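Local coordinates for protein eukaryotic initiation factor 4F subunit p150 (PDB 2VSO) that scaffolds the cap-binding eIF4F complex that starts translation, its middle (MIF4G) domain binding the RNA helicase eIF4A, at residues M40-N45 with Q81-K85; S93-A97 with R178-L183; D53-I59 with L99-V103; V103-P109 with G121-L126. All coordinates share one frame. Residue numbers count along the deposited sequence, not the author numbering.

Contact 1 of 4, residues M40-N45 with Q81-K85; sequences MKSLLN and QIFLK
Two helical segments, 40-45 and 81-85, cross at -47° with axes 10.8 Å apart, a wide spacing filled by long side chains. Met40 lies opposite Gln81 (CA atoms 7.5 Å apart) and Leu44 opposite Lys85 (7.2 Å). Met40 coils through three m torsions so that its CE reaches Ile82 CG1 at 4.2 Å. Leu44, in the mt rotamer, lays CD1 3.4 Å from Lys85 CG and 3.5 Å from Gln81 O. Lys85 does not extend: chi1 near -118° and chi2 m bend its chain along Leu44 and carry the ammonium to the end of 40-45, where NZ donates to Asn45 OD1 at 2.6 Å. A water bridges the same pair of segments, accepting from Lys85 NZ (2.9 Å) and donating to Lys41 O (3.0 Å). The Asn45 amide also hydrogen-bonds the backbone of the eIF4A chain through both OD1 and ND2. Polar at one end and apolar in its middle, this crossing joins the first and third helices of the alpha-helical MIF4G repeat fold, at its helicase-binding edge.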
loop_
_atom_site.group_PDB
_atom_site.type_symbol
_atom_site.label_atom_id
_atom_site.label_comp_id
_atom_site.label_asym_id
_atom_site.label_seq_id
_atom_site.Cartn_x
_atom_site.Cartn_y
_atom_site.Cartn_z
ATOM N N MET C 40 -14.254 -7.991 -21.238
ATOM C CA MET C 40 -14.567 -7.504 -19.899
ATOM C C MET C 40 -13.368 -7.557 -18.956
ATOM O O MET C 40 -13.184 -6.648 -18.152
ATOM C CB MET C 40 -15.749 -8.250 -19.295
ATOM C CG MET C 40 -17.100 -7.749 -19.758
ATOM S SD MET C 40 -17.404 -6.038 -19.314
ATOM C CE MET C 40 -17.574 -6.163 -17.531
ATOM N N LYS C 41 -12.566 -8.616 -19.039
ATOM C CA LYS C 41 -11.312 -8.656 -18.291
ATOM C C LYS C 41 -10.487 -7.442 -18.661
ATOM O O LYS C 41 -9.969 -6.727 -17.803
ATOM C CB LYS C 41 -10.497 -9.913 -18.603
ATOM C CG LYS C 41 -10.759 -11.073 -17.664
ATOM C CD LYS C 41 -9.827 -12.238 -17.975
ATOM C CE LYS C 41 -10.265 -13.510 -17.258
ATOM N NZ LYS C 41 -11.738 -13.734 -17.399
ATOM N N SER C 42 -10.363 -7.220 -19.960
ATOM C CA SER C 42 -9.559 -6.125 -20.471
ATOM C C SER C 42 -10.123 -4.793 -20.006
ATOM O O SER C 42 -9.380 -3.911 -19.589
ATOM C CB SER C 42 -9.487 -6.181 -22.000
ATOM O OG SER C 42 -8.433 -5.363 -22.498
ATOM N N LEU C 43 -11.436 -4.643 -20.056
ATOM C CA LEU C 43 -12.026 -3.385 -19.647
ATOM C C LEU C 43 -11.997 -3.170 -18.131
ATOM O O LEU C 43 -11.887 -2.040 -17.670
ATOM C CB LEU C 43 -13.437 -3.256 -20.193
ATOM C CG LEU C 43 -13.440 -3.022 -21.701
ATOM C CD1 LEU C 43 -14.827 -3.238 -22.294
ATOM C CD2 LEU C 43 -12.938 -1.626 -21.994
ATOM N N LEU C 44 -12.076 -4.241 -17.356
ATOM C CA LEU C 44 -12.052 -4.102 -15.907
ATOM C C LEU C 44 -10.622 -3.868 -15.377
ATOM O O LEU C 44 -10.434 -3.211 -14.353
ATOM C CB LEU C 44 -12.707 -5.306 -15.245
ATOM C CG LEU C 44 -14.237 -5.279 -15.328
ATOM C CD1 LEU C 44 -14.843 -6.428 -14.551
ATOM C CD2 LEU C 44 -14.800 -3.954 -14.827
ATOM N N ASN C 45 -9.630 -4.400 -16.089
ATOM C CA ASN C 45 -8.222 -4.208 -15.748
ATOM C C ASN C 45 -7.765 -2.788 -16.043
ATOM O O ASN C 45 -6.794 -2.313 -15.465
ATOM C CB ASN C 45 -7.325 -5.172 -16.540
ATOM C CG ASN C 45 -7.372 -6.591 -16.013
ATOM O OD1 ASN C 45 -7.615 -6.831 -14.819
ATOM N ND2 ASN C 45 -7.143 -7.549 -16.911
ATOM N N GLN C 81 -19.436 -10.257 -13.652
ATOM C CA GLN C 81 -18.004 -10.073 -13.778
ATOM C C GLN C 81 -17.519 -8.847 -13.013
ATOM O O GLN C 81 -16.380 -8.815 -12.549
ATOM C CB GLN C 81 -17.617 -9.939 -15.244
ATOM C CG GLN C 81 -17.434 -11.243 -15.958
ATOM C CD GLN C 81 -16.944 -11.035 -17.377
ATOM O OE1 GLN C 81 -15.824 -10.574 -17.597
ATOM N NE2 GLN C 81 -17.783 -11.377 -18.349
ATOM N N ILE C 82 -18.377 -7.837 -12.904
ATOM C CA ILE C 82 -18.037 -6.638 -12.156
ATOM C C ILE C 82 -17.963 -6.984 -10.684
ATOM O O ILE C 82 -17.107 -6.474 -9.966
ATOM C CB ILE C 82 -19.049 -5.498 -12.359
ATOM C CG1 ILE C 82 -19.024 -5.017 -13.808
ATOM C CG2 ILE C 82 -18.717 -4.340 -11.434
ATOM C CD1 ILE C 82 -20.025 -3.931 -14.107
ATOM N N PHE C 83 -18.855 -7.865 -10.243
ATOM C CA PHE C 83 -18.824 -8.345 -8.863
ATOM C C PHE C 83 -17.584 -9.172 -8.572
ATOM O O PHE C 83 -16.943 -9.002 -7.535
ATOM C CB PHE C 83 -20.069 -9.154 -8.517
ATOM C CG PHE C 83 -21.199 -8.332 -7.986
ATOM C CD1 PHE C 83 -21.639 -8.496 -6.682
ATOM C CD2 PHE C 83 -21.829 -7.391 -8.784
ATOM C CE1 PHE C 83 -22.700 -7.747 -6.191
ATOM C CE2 PHE C 83 -22.878 -6.629 -8.288
ATOM C CZ PHE C 83 -23.309 -6.805 -6.990
ATOM N N LEU C 84 -17.244 -10.076 -9.481
ATOM C CA LEU C 84 -16.043 -10.882 -9.302
ATOM C C LEU C 84 -14.805 -9.975 -9.205
ATOM O O LEU C 84 -13.940 -10.192 -8.359
ATOM C CB LEU C 84 -15.913 -11.913 -10.428
ATOM C CG LEU C 84 -17.042 -12.955 -10.494
ATOM C CD1 LEU C 84 -16.910 -13.836 -11.715
ATOM C CD2 LEU C 84 -17.085 -13.809 -9.251
ATOM N N LYS C 85 -14.736 -8.955 -10.057
ATOM C CA LYS C 85 -13.660 -7.970 -10.011
ATOM C C LYS C 85 -13.685 -7.194 -8.703
ATOM O O LYS C 85 -12.668 -7.067 -8.035
ATOM C CB LYS C 85 -13.762 -6.978 -11.171
ATOM C CG LYS C 85 -12.564 -6.986 -12.132
ATOM C CD LYS C 85 -11.330 -6.407 -11.467
ATOM C CE LYS C 85 -10.045 -6.956 -12.049
ATOM N NZ LYS C 85 -9.504 -6.128 -13.156
HETATM O O HOH W 1 -10.025 -8.168 -15.191
#

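Contact 2 of 4, residues S93-A97 with R178-L183; sequences SSMYA and RFIGFL
Segments 93-97 and 178-183 are both helical, their axes crossing at -44° with a closest approach of 8.7 Å. The register pairs Ser93 with Phe179, Ser94 with Phe182 and Ala97 with Leu183, CA atoms 5.4 to 5.5 Å apart. Small residues on 93-97 permit this closeness: Ala97 CB sits 3.5 Å from Phe182 CB, 3.9 Å from Phe179 CE1 and 4.0 Å from Leu183 CD2. Here, deep in the all-helical MIF4G domain, helix 93-106 packs on helix 163-185, two elements distant in sequence. Phe179, chi1 t, swings its ring alongside 93-97, with Ser93 O 3.4 Å from CD1 and Ala97 N 3.6 Å from CE1, both at the ring edge. Phe182, chi1 m, makes a CH-pi contact instead: Ser94 CB stands 3.5 Å from its ring centroid, 3° off the normal, while Ser93 CB meets the edge at CD1 (3.5 Å). Tyr96 touches Phe179 CE1 through its CB at 4.0 Å, but chi1 m carries its hydroxyl away to a hydrogen bond with Glu89.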
loop_
_atom_site.group_PDB
_atom_site.type_symbol
_atom_site.label_atom_id
_atom_site.label_comp_id
_atom_site.label_asym_id
_atom_site.label_seq_id
_atom_site.Cartn_x
_atom_site.Cartn_y
_atom_site.Cartn_z
ATOM N N SER C 93 -13.301 -1.206 -4.978
ATOM C CA SER C 93 -14.729 -1.479 -4.777
ATOM C C SER C 93 -15.659 -0.309 -5.109
ATOM O O SER C 93 -16.768 -0.529 -5.601
ATOM C CB SER C 93 -15.023 -1.945 -3.343
ATOM O OG SER C 93 -15.223 -3.351 -3.245
ATOM N N SER C 94 -15.221 0.919 -4.850
ATOM C CA SER C 94 -16.125 2.073 -4.868
ATOM C C SER C 94 -16.204 2.673 -6.259
ATOM O O SER C 94 -17.202 3.287 -6.645
ATOM C CB SER C 94 -15.678 3.135 -3.856
ATOM O OG SER C 94 -14.582 3.866 -4.369
ATOM N N MET C 95 -15.127 2.486 -7.001
ATOM C CA MET C 95 -15.045 2.853 -8.410
ATOM C C MET C 95 -15.852 1.848 -9.245
ATOM O O MET C 95 -16.537 2.215 -10.194
ATOM C CB MET C 95 -13.577 2.852 -8.837
ATOM C CG MET C 95 -13.315 3.201 -10.270
ATOM S SD MET C 95 -11.581 2.828 -10.596
ATOM C CE MET C 95 -10.799 3.962 -9.462
ATOM N N TYR C 96 -15.775 0.576 -8.874
ATOM C CA TYR C 96 -16.588 -0.446 -9.510
ATOM C C TYR C 96 -18.044 -0.208 -9.172
ATOM O O TYR C 96 -18.931 -0.402 -10.004
ATOM C CB TYR C 96 -16.171 -1.825 -9.029
ATOM C CG TYR C 96 -14.825 -2.249 -9.534
ATOM C CD1 TYR C 96 -14.546 -2.250 -10.886
ATOM C CD2 TYR C 96 -13.825 -2.639 -8.659
ATOM C CE1 TYR C 96 -13.304 -2.637 -11.356
ATOM C CE2 TYR C 96 -12.592 -3.038 -9.121
ATOM C CZ TYR C 96 -12.338 -3.037 -10.466
ATOM O OH TYR C 96 -11.103 -3.425 -10.927
ATOM N N ALA C 97 -18.278 0.221 -7.937
ATOM C CA ALA C 97 -19.612 0.545 -7.481
ATOM C C ALA C 97 -20.166 1.717 -8.293
ATOM O O ALA C 97 -21.365 1.802 -8.526
ATOM C CB ALA C 97 -19.601 0.842 -5.990
ATOM N N ARG C 178 -17.961 -5.384 1.519
ATOM C CA ARG C 178 -17.427 -4.065 1.289
ATOM C C ARG C 178 -18.085 -3.434 0.087
ATOM O O ARG C 178 -18.451 -2.259 0.109
ATOM C CB ARG C 178 -15.923 -4.148 1.067
ATOM C CG ARG C 178 -15.381 -2.908 0.443
ATOM C CD ARG C 178 -13.900 -2.768 0.625
ATOM N NE ARG C 178 -13.634 -1.344 0.555
ATOM C CZ ARG C 178 -12.494 -0.765 0.886
ATOM N NH1 ARG C 178 -11.476 -1.498 1.309
ATOM N NH2 ARG C 178 -12.382 0.549 0.785
ATOM N N PHE C 179 -18.227 -4.240 -0.959
ATOM C CA PHE C 179 -18.808 -3.813 -2.217
ATOM C C PHE C 179 -20.300 -3.529 -2.079
ATOM O O PHE C 179 -20.808 -2.564 -2.648
ATOM C CB PHE C 179 -18.547 -4.871 -3.276
ATOM C CG PHE C 179 -19.016 -4.489 -4.635
ATOM C CD1 PHE C 179 -18.559 -3.343 -5.245
ATOM C CD2 PHE C 179 -19.915 -5.291 -5.316
ATOM C CE1 PHE C 179 -18.987 -2.994 -6.511
ATOM C CE2 PHE C 179 -20.346 -4.946 -6.581
ATOM C CZ PHE C 179 -19.877 -3.796 -7.179
ATOM N N ILE C 180 -20.984 -4.367 -1.312
ATOM C CA ILE C 180 -22.358 -4.099 -0.936
ATOM C C ILE C 180 -22.466 -2.692 -0.368
ATOM O O ILE C 180 -23.393 -1.944 -0.714
ATOM C CB ILE C 180 -22.855 -5.056 0.162
ATOM C CG1 ILE C 180 -22.805 -6.513 -0.290
ATOM C CG2 ILE C 180 -24.241 -4.654 0.620
ATOM C CD1 ILE C 180 -23.503 -6.792 -1.567
ATOM N N GLY C 181 -21.526 -2.352 0.526
ATOM C CA GLY C 181 -21.559 -1.098 1.260
ATOM C C GLY C 181 -21.442 0.107 0.347
ATOM O O GLY C 181 -22.014 1.155 0.603
ATOM N N PHE C 182 -20.691 -0.055 -0.731
ATOM C CA PHE C 182 -20.555 0.975 -1.752
ATOM C C PHE C 182 -21.717 1.049 -2.751
ATOM O O PHE C 182 -21.945 2.083 -3.362
ATOM C CB PHE C 182 -19.230 0.801 -2.489
ATOM C CG PHE C 182 -18.034 1.258 -1.695
ATOM C CD1 PHE C 182 -16.885 0.483 -1.630
ATOM C CD2 PHE C 182 -18.061 2.466 -1.008
ATOM C CE1 PHE C 182 -15.784 0.906 -0.897
ATOM C CE2 PHE C 182 -16.954 2.906 -0.272
ATOM C CZ PHE C 182 -15.816 2.126 -0.213
ATOM N N LEU C 183 -22.450 -0.045 -2.914
ATOM C CA LEU C 183 -23.632 -0.050 -3.758
ATOM C C LEU C 183 -24.802 0.551 -2.992
ATOM O O LEU C 183 -25.562 1.354 -3.514
ATOM C CB LEU C 183 -23.969 -1.485 -4.160
ATOM C CG LEU C 183 -22.898 -2.246 -4.933
ATOM C CD1 LEU C 183 -23.245 -3.713 -5.026
ATOM C CD2 LEU C 183 -22.683 -1.639 -6.303
#

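Contact 3 of 4, residues D53-I59 with L99-V103; sequences DAISSEI and LCGKV
Helical segments 53-59 and 99-103 cross at -53°, their axes approaching to 9.8 Å, and come nearest at Ser56 and Leu99, whose CA atoms are 5.9 Å apart. Ser56 and Ile59 on one segment, Leu99 and Lys102 on the other, each pair about one turn apart, furnish the main contacts. The apolar part rests on Ile59 and Leu99. Ile59, chi1 m and chi2 t, brings CD1 to 3.4 Å from Leu99 CD2; Leu99, chi1 t and chi2 p, starts sideways from its helix but turns its methyl groups to the partner. Leu44 of helix 33-45 packs on both residues and Ile82 of helix 73-88 on Leu99, so this side of the crossing opens into the domain interior. The polar part is built around Lys102, whose four chi angles are all t. Its fully extended chain spans the gap, passing Ser56 OG with CD at 3.0 Å, and NZ then donates to the same OG at 3.1 Å. Ser56, chi1 p, also hydrogen-bonds the backbone carbonyl of Phe52, so its hydroxyl joins the lysine to the preceding helical turn. The ammonium ends on the more open side, with NZ 3.4 Å from Asp53 O and 3.5 Å from Ser57 CB. An apolar inner side and a lysine drawn across the outer one mark this as a partly buried crossing between the second and fourth helices of the MIF4G helical-repeat fold.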
loop_
_atom_site.group_PDB
_atom_site.type_symbol
_atom_site.label_atom_id
_atom_site.label_comp_id
_atom_site.label_asym_id
_atom_site.label_seq_id
_atom_site.Cartn_x
_atom_site.Cartn_y
_atom_site.Cartn_z
ATOM N N ASP C 53 -14.618 7.471 -17.556
ATOM C CA ASP C 53 -15.737 7.708 -18.459
ATOM C C ASP C 53 -15.551 6.972 -19.784
ATOM O O ASP C 53 -16.494 6.381 -20.312
ATOM C CB ASP C 53 -15.949 9.202 -18.674
ATOM C CG ASP C 53 -16.402 9.909 -17.409
ATOM O OD1 ASP C 53 -17.388 9.445 -16.794
ATOM O OD2 ASP C 53 -15.771 10.925 -17.037
ATOM N N ALA C 54 -14.329 6.993 -20.305
ATOM C CA ALA C 54 -14.018 6.254 -21.517
ATOM C C ALA C 54 -14.285 4.758 -21.356
ATOM O O ALA C 54 -14.813 4.113 -22.263
ATOM C CB ALA C 54 -12.573 6.491 -21.936
ATOM N N ILE C 55 -13.922 4.204 -20.202
ATOM C CA ILE C 55 -13.977 2.753 -20.027
ATOM C C ILE C 55 -15.287 2.228 -19.415
ATOM O O ILE C 55 -15.700 1.093 -19.670
ATOM C CB ILE C 55 -12.719 2.226 -19.314
ATOM C CG1 ILE C 55 -11.650 1.942 -20.353
ATOM C CG2 ILE C 55 -12.996 0.941 -18.561
ATOM C CD1 ILE C 55 -10.332 1.612 -19.752
ATOM N N SER C 56 -15.958 3.055 -18.632
ATOM C CA SER C 56 -17.298 2.701 -18.215
ATOM C C SER C 56 -18.282 2.885 -19.392
ATOM O O SER C 56 -19.404 2.370 -19.374
ATOM C CB SER C 56 -17.721 3.512 -16.997
ATOM O OG SER C 56 -17.839 4.876 -17.342
ATOM N N SER C 57 -17.852 3.606 -20.426
ATOM C CA SER C 57 -18.679 3.769 -21.615
ATOM C C SER C 57 -18.556 2.523 -22.471
ATOM O O SER C 57 -19.524 2.073 -23.089
ATOM C CB SER C 57 -18.253 4.988 -22.428
ATOM O OG SER C 57 -17.408 4.605 -23.498
ATOM N N GLU C 58 -17.357 1.960 -22.514
ATOM C CA GLU C 58 -17.157 0.755 -23.299
ATOM C C GLU C 58 -17.782 -0.471 -22.639
ATOM O O GLU C 58 -18.328 -1.337 -23.317
ATOM C CB GLU C 58 -15.676 0.554 -23.605
ATOM C CG GLU C 58 -15.061 1.782 -24.257
ATOM C CD GLU C 58 -13.968 1.442 -25.240
ATOM O OE1 GLU C 58 -13.583 2.336 -26.024
ATOM O OE2 GLU C 58 -13.504 0.282 -25.233
ATOM N N ILE C 59 -17.727 -0.538 -21.316
ATOM C CA ILE C 59 -18.379 -1.624 -20.592
ATOM C C ILE C 59 -19.907 -1.549 -20.733
ATOM O O ILE C 59 -20.608 -2.556 -20.620
ATOM C CB ILE C 59 -17.973 -1.622 -19.111
ATOM C CG1 ILE C 59 -16.500 -2.021 -18.984
ATOM C CG2 ILE C 59 -18.888 -2.545 -18.274
ATOM C CD1 ILE C 59 -15.935 -1.825 -17.597
ATOM N N LEU C 99 -19.233 2.229 -11.489
ATOM C CA LEU C 99 -19.429 1.641 -12.800
ATOM C C LEU C 99 -20.840 1.091 -12.903
ATOM O O LEU C 99 -21.487 1.223 -13.924
ATOM C CB LEU C 99 -18.435 0.511 -13.023
ATOM C CG LEU C 99 -18.571 -0.172 -14.385
ATOM C CD1 LEU C 99 -18.532 0.882 -15.454
ATOM C CD2 LEU C 99 -17.447 -1.180 -14.601
ATOM N N CYS C 100 -21.306 0.484 -11.821
ATOM C CA CYS C 100 -22.635 -0.087 -11.779
ATOM C C CYS C 100 -23.684 1.012 -11.860
ATOM O O CYS C 100 -24.620 0.921 -12.646
ATOM C CB CYS C 100 -22.818 -0.928 -10.512
ATOM S SG CYS C 100 -21.896 -2.468 -10.551
ATOM N N GLY C 101 -23.533 2.045 -11.045
ATOM C CA GLY C 101 -24.394 3.201 -11.142
ATOM C C GLY C 101 -24.438 3.769 -12.554
ATOM O O GLY C 101 -25.458 4.327 -12.958
ATOM N N LYS C 102 -23.351 3.639 -13.313
ATOM C CA LYS C 102 -23.371 4.117 -14.695
ATOM C C LYS C 102 -24.212 3.214 -15.604
ATOM O O LYS C 102 -24.852 3.671 -16.548
ATOM C CB LYS C 102 -21.968 4.240 -15.281
ATOM C CG LYS C 102 -21.949 5.195 -16.476
ATOM C CD LYS C 102 -20.794 4.979 -17.440
ATOM C CE LYS C 102 -20.947 5.939 -18.628
ATOM N NZ LYS C 102 -19.759 6.090 -19.524
ATOM N N VAL C 103 -24.181 1.920 -15.319
ATOM C CA VAL C 103 -24.909 0.957 -16.100
ATOM C C VAL C 103 -26.405 1.063 -15.814
ATOM O O VAL C 103 -27.224 0.974 -16.723
ATOM C CB VAL C 103 -24.393 -0.457 -15.826
ATOM C CG1 VAL C 103 -25.207 -1.488 -16.620
ATOM C CG2 VAL C 103 -22.920 -0.534 -16.190
#

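Contact 4 of 4, residues V103-P109 with G121-L126; sequences VVKELNP and GPKLVL
Val104 overlaps three residues of 121-126: its CG2 lies 3.3 Å from Val125 CG1, while its CG1 lies 4.0 Å from Pro122 CB and 4.1 Å from Leu126 CG. Val104 and Pro122 bring the backbones close, with CA atoms 4.6 Å apart and Val104 O 3.2 Å from Pro122 CB. One turn on, helix 93-106 ends at Glu106 and Leu107 leaves helical geometry (phi/psi -60/144), its side chain pointing toward the second segment. With chi1 t and chi2 p it places CD2 3.4 Å from both Val125 CG2 and Gly121 O. Val125, chi1 t, also meets Val103, their CG1 atoms 4.1 Å apart, so it is flanked by three residues of the first segment. Past Leu107 the chain is extended through Asn108, whose N is hydrogen-bonded by Asn64 of helix 52-64, and Pro109 CA comes 3.9 Å from Gly121 CA. Gly121 takes the N-cap position with phi +62° and psi -125°, a conformation that favours glycine; a CB there would clash with Pro122 CD. Pro122 then opens the next helix in its first turn. The whole is an apolar helix-loop-helix junction, joining consecutive helices 93-106 and 122-139 of the MIF4G domain.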
loop_
_atom_site.group_PDB
_atom_site.type_symbol
_atom_site.label_atom_id
_atom_site.label_comp_id
_atom_site.label_asym_id
_atom_site.label_seq_id
_atom_site.Cartn_x
_atom_site.Cartn_y
_atom_site.Cartn_z
ATOM N N VAL C 103 -24.181 1.920 -15.319
ATOM C CA VAL C 103 -24.909 0.957 -16.100
ATOM C C VAL C 103 -26.405 1.063 -15.814
ATOM O O VAL C 103 -27.224 0.974 -16.723
ATOM C CB VAL C 103 -24.393 -0.457 -15.826
ATOM C CG1 VAL C 103 -25.207 -1.488 -16.620
ATOM C CG2 VAL C 103 -22.920 -0.534 -16.190
ATOM N N VAL C 104 -26.750 1.267 -14.549
ATOM C CA VAL C 104 -28.134 1.444 -14.146
ATOM C C VAL C 104 -28.728 2.695 -14.763
ATOM O O VAL C 104 -29.877 2.694 -15.194
ATOM C CB VAL C 104 -28.262 1.554 -12.623
ATOM C CG1 VAL C 104 -29.591 2.179 -12.242
ATOM C CG2 VAL C 104 -28.107 0.191 -11.983
ATOM N N LYS C 105 -27.936 3.758 -14.811
ATOM C CA LYS C 105 -28.413 5.061 -15.254
ATOM C C LYS C 105 -28.508 5.138 -16.771
ATOM O O LYS C 105 -29.454 5.707 -17.311
ATOM C CB LYS C 105 -27.485 6.167 -14.732
ATOM C CG LYS C 105 -28.027 7.585 -14.879
ATOM C CD LYS C 105 -27.117 8.594 -14.183
ATOM C CE LYS C 105 -27.817 9.930 -13.954
ATOM N NZ LYS C 105 -26.997 10.854 -13.116
ATOM N N GLU C 106 -27.530 4.547 -17.451
ATOM C CA GLU C 106 -27.364 4.754 -18.882
ATOM C C GLU C 106 -27.693 3.528 -19.738
ATOM O O GLU C 106 -27.498 3.535 -20.955
ATOM C CB GLU C 106 -25.949 5.267 -19.173
ATOM C CG GLU C 106 -25.539 6.436 -18.270
ATOM C CD GLU C 106 -24.328 7.183 -18.777
ATOM O OE1 GLU C 106 -23.819 6.826 -19.861
ATOM O OE2 GLU C 106 -23.884 8.131 -18.092
ATOM N N LEU C 107 -28.201 2.477 -19.114
ATOM C CA LEU C 107 -28.608 1.316 -19.883
ATOM C C LEU C 107 -29.685 1.727 -20.863
ATOM O O LEU C 107 -30.520 2.580 -20.560
ATOM C CB LEU C 107 -29.143 0.203 -18.988
ATOM C CG LEU C 107 -29.349 -1.119 -19.733
ATOM C CD1 LEU C 107 -28.006 -1.755 -20.031
ATOM C CD2 LEU C 107 -30.250 -2.086 -18.967
ATOM N N ASN C 108 -29.651 1.117 -22.042
ATOM C CA ASN C 108 -30.677 1.307 -23.049
ATOM C C ASN C 108 -32.001 0.816 -22.487
ATOM O O ASN C 108 -32.099 -0.332 -22.066
ATOM C CB ASN C 108 -30.297 0.512 -24.294
ATOM C CG ASN C 108 -31.228 0.760 -25.452
ATOM O OD1 ASN C 108 -32.058 1.667 -25.420
ATOM N ND2 ASN C 108 -31.089 -0.047 -26.492
ATOM N N PRO C 109 -33.025 1.688 -22.457
ATOM C CA PRO C 109 -34.336 1.322 -21.892
ATOM C C PRO C 109 -35.102 0.298 -22.747
ATOM O O PRO C 109 -36.005 -0.373 -22.233
ATOM C CB PRO C 109 -35.098 2.654 -21.863
ATOM C CG PRO C 109 -34.064 3.728 -22.100
ATOM C CD PRO C 109 -32.980 3.091 -22.906
ATOM N N GLY C 121 -34.776 -1.151 -18.528
ATOM C CA GLY C 121 -33.854 -0.053 -18.292
ATOM C C GLY C 121 -33.144 -0.163 -16.955
ATOM O O GLY C 121 -32.510 -1.178 -16.666
ATOM N N PRO C 122 -33.249 0.891 -16.133
ATOM C CA PRO C 122 -32.655 0.973 -14.791
ATOM C C PRO C 122 -33.245 -0.022 -13.791
ATOM O O PRO C 122 -32.493 -0.663 -13.068
ATOM C CB PRO C 122 -32.966 2.411 -14.353
ATOM C CG PRO C 122 -33.196 3.158 -15.622
ATOM C CD PRO C 122 -33.838 2.174 -16.555
ATOM N N LYS C 123 -34.567 -0.151 -13.740
ATOM C CA LYS C 123 -35.181 -1.025 -12.746
ATOM C C LYS C 123 -34.812 -2.481 -13.014
ATOM O O LYS C 123 -34.886 -3.334 -12.127
ATOM C CB LYS C 123 -36.697 -0.829 -12.698
ATOM C CG LYS C 123 -37.130 0.628 -12.546
ATOM C CD LYS C 123 -38.588 0.749 -12.109
ATOM C CE LYS C 123 -39.068 2.200 -12.158
ATOM N NZ LYS C 123 -40.336 2.437 -11.388
ATOM N N LEU C 124 -34.385 -2.757 -14.239
ATOM C CA LEU C 124 -33.919 -4.089 -14.595
ATOM C C LEU C 124 -32.540 -4.356 -14.011
ATOM O O LEU C 124 -32.315 -5.391 -13.384
ATOM C CB LEU C 124 -33.871 -4.253 -16.116
ATOM C CG LEU C 124 -33.491 -5.643 -16.637
ATOM C CD1 LEU C 124 -34.340 -6.711 -15.977
ATOM C CD2 LEU C 124 -33.598 -5.727 -18.160
ATOM N N VAL C 125 -31.619 -3.415 -14.219
ATOM C CA VAL C 125 -30.260 -3.553 -13.732
ATOM C C VAL C 125 -30.229 -3.573 -12.210
ATOM O O VAL C 125 -29.429 -4.291 -11.610
ATOM C CB VAL C 125 -29.394 -2.397 -14.203
ATOM C CG1 VAL C 125 -27.928 -2.617 -13.799
ATOM C CG2 VAL C 125 -29.535 -2.214 -15.683
ATOM N N LEU C 126 -31.095 -2.774 -11.590
ATOM C CA LEU C 126 -31.178 -2.701 -10.135
ATOM C C LEU C 126 -31.515 -4.067 -9.582
ATOM O O LEU C 126 -30.905 -4.527 -8.611
ATOM C CB LEU C 126 -32.239 -1.692 -9.711
ATOM C CG LEU C 126 -31.787 -0.242 -9.776
ATOM C CD1 LEU C 126 -32.983 0.698 -9.716
ATOM C CD2 LEU C 126 -30.772 0.050 -8.660
#

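Overall arrangement
Helix 93-106 runs through contacts 2, 3 and 4, meeting helices 163-185, 52-64 and 122-139 in turn; contacts 3 and 4 share Val103. Contact 2 is the most central, its centre about 5 Å from the centre of the chain, and relies on aromatic rings against small residues. Contact 1, also buried, lies farther out and combines apolar packing with a lysine and water beside the eIF4A chain. Contacts 3 and 4 are partly buried: the former mixes apolar and lysine-serine chemistry, the latter is purely apolar and is untouched by eIF4A. Apolar packing joins contact 1 to contact 3 through Leu44 and Ile59, and to contact 2 through Phe83 and Phe179.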